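Local structure of alpha-glucosidase ([Eubacterium] rectale, 6PNR) at residues 25-37 / 92-105. The protein hydrolyses alpha-glycosidic bonds as a family 31 glycoside hydrolase, probably releasing sulfoquinovose from sulfoquinovosides derived from plant sulfolipid. Sequence-based numbering, arbitrary orientation.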
loop_
_atom_site.group_PDB
_atom_site.type_symbol
_atom_site.label_atom_id
_atom_site.label_comp_id
_atom_site.label_asym_id
_atom_site.label_seq_id
_atom_site.Cartn_x
_atom_site.Cartn_y
_atom_site.Cartn_z
ATOM N N GLU A 25 26.886 2.224 -21.562
ATOM C CA GLU A 25 25.906 3.276 -21.298
ATOM C C GLU A 25 24.504 2.723 -21.066
ATOM O O GLU A 25 23.740 3.297 -20.280
ATOM C CB GLU A 25 25.868 4.280 -22.454
ATOM C CG GLU A 25 27.184 4.995 -22.726
ATOM C CD GLU A 25 28.137 4.185 -23.603
ATOM O OE1 GLU A 25 27.694 3.192 -24.227
ATOM O OE2 GLU A 25 29.333 4.548 -23.666
ATOM N N ARG A 26 24.147 1.625 -21.739
ATOM C CA ARG A 26 22.825 1.004 -21.631
ATOM C C ARG A 26 23.005 -0.489 -21.388
ATOM O O ARG A 26 22.953 -1.289 -22.329
ATOM C CB ARG A 26 21.996 1.240 -22.896
ATOM C CG ARG A 26 21.669 2.693 -23.222
ATOM C CD ARG A 26 20.928 2.777 -24.557
ATOM N NE ARG A 26 20.250 4.057 -24.769
ATOM C CZ ARG A 26 20.769 5.087 -25.432
ATOM N NH1 ARG A 26 21.989 4.999 -25.950
ATOM N NH2 ARG A 26 20.070 6.206 -25.575
ATOM N N PRO A 27 23.233 -0.901 -20.141
ATOM C CA PRO A 27 23.432 -2.329 -19.869
ATOM C C PRO A 27 22.141 -3.123 -20.001
ATOM O O PRO A 27 21.049 -2.643 -19.694
ATOM C CB PRO A 27 23.949 -2.350 -18.426
ATOM C CG PRO A 27 23.452 -1.077 -17.836
ATOM C CD PRO A 27 23.497 -0.076 -18.953
ATOM N N MET A 28 22.292 -4.365 -20.460
ATOM C CA MET A 28 21.168 -5.248 -20.726
ATOM C C MET A 28 20.773 -6.084 -19.517
ATOM O O MET A 28 19.611 -6.488 -19.417
ATOM C CB MET A 28 21.502 -6.176 -21.902
ATOM C CG MET A 28 20.313 -6.919 -22.506
ATOM S SD MET A 28 20.747 -7.857 -23.998
ATOM C CE MET A 28 21.754 -9.156 -23.304
ATOM N N ILE A 29 21.701 -6.363 -18.603
ATOM C CA ILE A 29 21.457 -7.261 -17.479
ATOM C C ILE A 29 21.995 -6.633 -16.199
ATOM O O ILE A 29 23.144 -6.179 -16.156
ATOM C CB ILE A 29 22.107 -8.642 -17.703
ATOM C CG1 ILE A 29 21.607 -9.285 -18.999
ATOM C CG2 ILE A 29 21.843 -9.553 -16.525
ATOM C CD1 ILE A 29 22.364 -10.561 -19.376
ATOM N N TYR A 30 21.164 -6.607 -15.160
ATOM C CA TYR A 30 21.612 -6.406 -13.793
ATOM C C TYR A 30 21.367 -7.687 -13.008
ATOM O O TYR A 30 20.408 -8.421 -13.266
ATOM C CB TYR A 30 20.875 -5.246 -13.094
ATOM C CG TYR A 30 20.919 -3.903 -13.806
ATOM C CD1 TYR A 30 20.264 -3.708 -15.015
ATOM C CD2 TYR A 30 21.580 -2.814 -13.233
ATOM C CE1 TYR A 30 20.285 -2.478 -15.658
ATOM C CE2 TYR A 30 21.606 -1.579 -13.864
ATOM C CZ TYR A 30 20.960 -1.421 -15.072
ATOM O OH TYR A 30 20.991 -0.203 -15.697
ATOM N N VAL A 31 22.222 -7.934 -12.024
ATOM C CA VAL A 31 22.090 -9.081 -11.141
ATOM C C VAL A 31 22.185 -8.573 -9.714
ATOM O O VAL A 31 22.651 -7.463 -9.457
ATOM C CB VAL A 31 23.165 -10.143 -11.415
ATOM C CG1 VAL A 31 23.031 -10.637 -12.828
ATOM C CG2 VAL A 31 24.543 -9.538 -11.209
ATOM N N GLY A 32 21.732 -9.391 -8.778
ATOM C CA GLY A 32 21.842 -8.980 -7.401
ATOM C C GLY A 32 21.336 -10.029 -6.445
ATOM O O GLY A 32 21.155 -11.196 -6.796
ATOM N N VAL A 33 21.133 -9.574 -5.211
ATOM C CA VAL A 33 20.775 -10.418 -4.083
ATOM C C VAL A 33 19.584 -9.781 -3.381
ATOM O O VAL A 33 19.622 -8.591 -3.050
ATOM C CB VAL A 33 21.955 -10.580 -3.108
ATOM C CG1 VAL A 33 21.580 -11.515 -1.953
ATOM C CG2 VAL A 33 23.207 -11.077 -3.855
ATOM N N GLY A 34 18.529 -10.567 -3.169
ATOM C CA GLY A 34 17.386 -10.118 -2.407
ATOM C C GLY A 34 16.984 -11.157 -1.375
ATOM O O GLY A 34 17.408 -12.314 -1.423
ATOM N N GLN A 35 16.161 -10.710 -0.423
ATOM C CA GLN A 35 15.577 -11.573 0.602
ATOM C C GLN A 35 14.087 -11.267 0.674
ATOM O O GLN A 35 13.686 -10.216 1.190
ATOM C CB GLN A 35 16.244 -11.368 1.967
ATOM C CG GLN A 35 15.593 -12.178 3.110
ATOM C CD GLN A 35 15.533 -13.682 2.835
ATOM O OE1 GLN A 35 16.569 -14.339 2.690
ATOM N NE2 GLN A 35 14.312 -14.235 2.764
ATOM N N GLU A 36 13.269 -12.178 0.161
ATOM C CA GLU A 36 11.847 -11.913 0.043
ATOM C C GLU A 36 11.138 -12.148 1.371
ATOM O O GLU A 36 11.636 -12.836 2.262
ATOM C CB GLU A 36 11.225 -12.799 -1.031
ATOM C CG GLU A 36 11.209 -14.270 -0.686
ATOM C CD GLU A 36 12.487 -14.991 -1.087
ATOM O OE1 GLU A 36 13.466 -14.323 -1.495
ATOM O OE2 GLU A 36 12.507 -16.233 -0.990
ATOM N N ASP A 37 9.958 -11.546 1.497
ATOM C CA ASP A 37 9.023 -11.843 2.577
ATOM C C ASP A 37 7.666 -12.100 1.932
ATOM O O ASP A 37 7.074 -11.191 1.338
ATOM C CB ASP A 37 8.952 -10.698 3.593
ATOM C CG ASP A 37 8.024 -11.008 4.766
ATOM O OD1 ASP A 37 8.366 -11.869 5.602
ATOM O OD2 ASP A 37 6.948 -10.388 4.844
ATOM N N PHE A 92 21.078 -18.768 -20.502
ATOM C CA PHE A 92 21.870 -18.136 -19.453
ATOM C C PHE A 92 22.503 -19.193 -18.568
ATOM O O PHE A 92 21.809 -20.072 -18.046
ATOM C CB PHE A 92 21.016 -17.205 -18.583
ATOM C CG PHE A 92 20.476 -16.019 -19.318
ATOM C CD1 PHE A 92 21.289 -14.935 -19.600
ATOM C CD2 PHE A 92 19.157 -15.989 -19.733
ATOM C CE1 PHE A 92 20.795 -13.849 -20.281
ATOM C CE2 PHE A 92 18.658 -14.905 -20.414
ATOM C CZ PHE A 92 19.475 -13.831 -20.689
ATOM N N GLU A 93 23.817 -19.099 -18.393
ATOM C CA GLU A 93 24.539 -19.919 -17.433
ATOM C C GLU A 93 24.971 -19.047 -16.261
ATOM O O GLU A 93 25.592 -17.996 -16.458
ATOM C CB GLU A 93 25.752 -20.584 -18.084
ATOM C CG GLU A 93 26.477 -21.551 -17.165
ATOM C CD GLU A 93 27.656 -22.228 -17.843
ATOM O OE1 GLU A 93 27.856 -22.009 -19.060
ATOM O OE2 GLU A 93 28.378 -22.979 -17.150
ATOM N N GLN A 94 24.647 -19.486 -15.052
ATOM C CA GLN A 94 24.968 -18.743 -13.840
ATOM C C GLN A 94 26.320 -19.197 -13.299
ATOM O O GLN A 94 26.482 -20.360 -12.912
ATOM C CB GLN A 94 23.873 -18.946 -12.797
ATOM C CG GLN A 94 24.215 -18.461 -11.399
ATOM C CD GLN A 94 23.007 -18.512 -10.480
ATOM O OE1 GLN A 94 21.939 -18.986 -10.872
ATOM N NE2 GLN A 94 23.164 -18.009 -9.260
ATOM N N LYS A 95 27.281 -18.269 -13.250
ATOM C CA LYS A 95 28.640 -18.534 -12.788
ATOM C C LYS A 95 28.898 -18.072 -11.358
ATOM O O LYS A 95 29.979 -18.342 -10.824
ATOM C CB LYS A 95 29.658 -17.857 -13.723
ATOM C CG LYS A 95 29.531 -18.243 -15.202
ATOM C CD LYS A 95 29.774 -19.732 -15.417
ATOM C CE LYS A 95 31.127 -20.172 -14.865
ATOM N NZ LYS A 95 31.256 -21.656 -14.822
ATOM N N ASP A 96 27.955 -17.370 -10.734
ATOM C CA ASP A 96 28.083 -16.932 -9.345
ATOM C C ASP A 96 26.819 -17.362 -8.613
ATOM O O ASP A 96 25.731 -16.861 -8.908
ATOM C CB ASP A 96 28.289 -15.417 -9.259
ATOM C CG ASP A 96 28.570 -14.930 -7.829
ATOM O OD1 ASP A 96 28.304 -15.678 -6.863
ATOM O OD2 ASP A 96 29.050 -13.783 -7.672
ATOM N N ASP A 97 26.963 -18.276 -7.649
ATOM C CA ASP A 97 25.800 -18.875 -7.001
ATOM C C ASP A 97 25.071 -17.909 -6.069
ATOM O O ASP A 97 23.923 -18.185 -5.693
ATOM C CB ASP A 97 26.217 -20.118 -6.212
ATOM C CG ASP A 97 27.062 -21.073 -7.031
ATOM O OD1 ASP A 97 26.813 -21.199 -8.258
ATOM O OD2 ASP A 97 27.977 -21.693 -6.442
ATOM N N ARG A 98 25.711 -16.801 -5.681
ATOM C CA ARG A 98 25.093 -15.841 -4.774
ATOM C C ARG A 98 23.913 -15.115 -5.399
ATOM O O ARG A 98 23.056 -14.607 -4.668
ATOM C CB ARG A 98 26.110 -14.793 -4.329
ATOM C CG ARG A 98 27.206 -15.291 -3.426
ATOM C CD ARG A 98 28.135 -14.140 -3.046
ATOM N NE ARG A 98 27.462 -13.122 -2.241
ATOM C CZ ARG A 98 27.086 -11.929 -2.693
ATOM N NH1 ARG A 98 27.319 -11.588 -3.955
ATOM N NH2 ARG A 98 26.480 -11.074 -1.878
ATOM N N ILE A 99 23.877 -15.021 -6.726
ATOM C CA ILE A 99 22.856 -14.242 -7.405
ATOM C C ILE A 99 21.514 -14.938 -7.255
ATOM O O ILE A 99 21.384 -16.132 -7.557
ATOM C CB ILE A 99 23.226 -14.071 -8.884
ATOM C CG1 ILE A 99 24.513 -13.263 -9.016
ATOM C CG2 ILE A 99 22.090 -13.425 -9.668
ATOM C CD1 ILE A 99 25.008 -13.178 -10.430
ATOM N N ASN A 100 20.509 -14.199 -6.768
ATOM C CA ASN A 100 19.133 -14.681 -6.825
ATOM C C ASN A 100 18.170 -13.627 -7.366
ATOM O O ASN A 100 16.954 -13.806 -7.255
ATOM C CB ASN A 100 18.661 -15.193 -5.456
ATOM C CG ASN A 100 18.604 -14.106 -4.383
ATOM O OD1 ASN A 100 18.847 -12.932 -4.636
ATOM N ND2 ASN A 100 18.270 -14.513 -3.174
ATOM N N ARG A 101 18.682 -12.553 -7.972
ATOM C CA ARG A 101 17.854 -11.535 -8.606
ATOM C C ARG A 101 18.458 -11.199 -9.956
ATOM O O ARG A 101 19.669 -10.963 -10.061
ATOM C CB ARG A 101 17.738 -10.264 -7.752
ATOM C CG ARG A 101 17.075 -10.454 -6.372
ATOM C CD ARG A 101 15.603 -10.838 -6.464
ATOM N NE ARG A 101 14.967 -10.975 -5.142
ATOM C CZ ARG A 101 14.755 -12.138 -4.530
ATOM N NH1 ARG A 101 15.121 -13.276 -5.118
ATOM N NH2 ARG A 101 14.170 -12.173 -3.341
ATOM N N PHE A 102 17.603 -11.145 -10.974
ATOM C CA PHE A 102 18.014 -11.021 -12.366
ATOM C C PHE A 102 17.092 -10.009 -13.034
ATOM O O PHE A 102 15.874 -10.206 -13.067
ATOM C CB PHE A 102 17.934 -12.400 -13.045
ATOM C CG PHE A 102 18.421 -12.441 -14.464
ATOM C CD1 PHE A 102 19.748 -12.717 -14.742
ATOM C CD2 PHE A 102 17.542 -12.255 -15.521
ATOM C CE1 PHE A 102 20.193 -12.777 -16.050
ATOM C CE2 PHE A 102 17.975 -12.320 -16.837
ATOM C CZ PHE A 102 19.305 -12.585 -17.104
ATOM N N TRP A 103 17.655 -8.917 -13.537
ATOM C CA TRP A 103 16.890 -7.902 -14.249
ATOM C C TRP A 103 17.360 -7.855 -15.698
ATOM O O TRP A 103 18.536 -7.582 -15.966
ATOM C CB TRP A 103 17.047 -6.525 -13.603
ATOM C CG TRP A 103 16.432 -6.334 -12.239
ATOM C CD1 TRP A 103 15.183 -5.839 -11.959
ATOM C CD2 TRP A 103 17.060 -6.566 -10.977
ATOM N NE1 TRP A 103 14.996 -5.770 -10.604
ATOM C CE2 TRP A 103 16.137 -6.201 -9.977
ATOM C CE3 TRP A 103 18.319 -7.041 -10.592
ATOM C CZ2 TRP A 103 16.427 -6.309 -8.618
ATOM C CZ3 TRP A 103 18.609 -7.139 -9.252
ATOM C CH2 TRP A 103 17.663 -6.775 -8.275
ATOM N N PHE A 104 16.443 -8.116 -16.624
ATOM C CA PHE A 104 16.730 -8.144 -18.052
ATOM C C PHE A 104 16.010 -6.976 -18.707
ATOM O O PHE A 104 14.795 -6.812 -18.530
ATOM C CB PHE A 104 16.276 -9.474 -18.675
ATOM C CG PHE A 104 16.649 -9.628 -20.128
ATOM C CD1 PHE A 104 17.890 -10.115 -20.487
ATOM C CD2 PHE A 104 15.755 -9.279 -21.127
ATOM C CE1 PHE A 104 18.245 -10.250 -21.822
ATOM C CE2 PHE A 104 16.097 -9.414 -22.468
ATOM C CZ PHE A 104 17.344 -9.905 -22.813
ATOM N N ARG A 105 16.749 -6.165 -19.459
ATOM C CA ARG A 105 16.158 -5.004 -20.105
ATOM C C ARG A 105 15.920 -5.231 -21.588
ATOM O O ARG A 105 16.737 -5.841 -22.283
ATOM C CB ARG A 105 17.030 -3.774 -19.896
ATOM C CG ARG A 105 16.958 -3.292 -18.461
ATOM C CD ARG A 105 17.395 -1.873 -18.381
ATOM N NE ARG A 105 17.182 -1.310 -17.061
ATOM C CZ ARG A 105 17.584 -0.096 -16.732
ATOM N NH1 ARG A 105 18.209 0.645 -17.636
ATOM N NH2 ARG A 105 17.362 0.378 -15.522
HETATM O O HOH W 1 14.402 -15.846 -3.918
#
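Arg101 reaches along the backbone of Gly34 to Glu36. CB lies beside the carbonyl oxygen of Gly32. Chi1 (-62°) places Arg101 CG 3.5 Å from Gly34 N, and the bend at chi2 (-66°) then turns the rest of the chain so that NE passes Gly34 CA; Gly34, having no side chain, lets the arginine lie close against its backbone. Beyond CZ the guanidinium rests one face over the Gly34 carbonyl. Its NH2 gives a 2.9 Å salt bridge to Glu36 OE1, which lies in the guanidinium plane but is approached on the anti side of the carboxylate. NH1 donates to Asn100 O and to a water that in turn donates to Glu36 OE1, so the group is fixed in rotation; Asp49 supplies a second carboxylate for NH2. Asn100, with CG between its backbone N and carbonyl carbon, uses its amide as a peptide mimic: OD1 accepts from Gly34 N at 2.8 Å, on a lone pair, while ND2 donates to Gly34 O at 2.9 Å. Asn100 and Arg101 both face Gly32, forming a classic beta bulge at the start of strand 101-107. From there this strand runs antiparallel to 29-41 in a sheet of the N-terminal beta domain, where 44-56 lies beyond 29-41 and 197-202 lies beyond 101-107. Regular pairing follows, as between Trp103 N and Tyr30 O (2.8 Å, 176° at the hydrogen). The indole turns its edge to the Tyr30-Gly32 backbone, where Gly32 leaves room for CZ3. On the opposite face of the sheet, Ile29 sets CG2 3.7 Å from Phe102 CE1 and extends CD1 to Phe92 CE1 at 3.8 Å. Phe102 CZ sits over the centre of the ring of Phe92, on strand 87-94 of the neighbouring sheet.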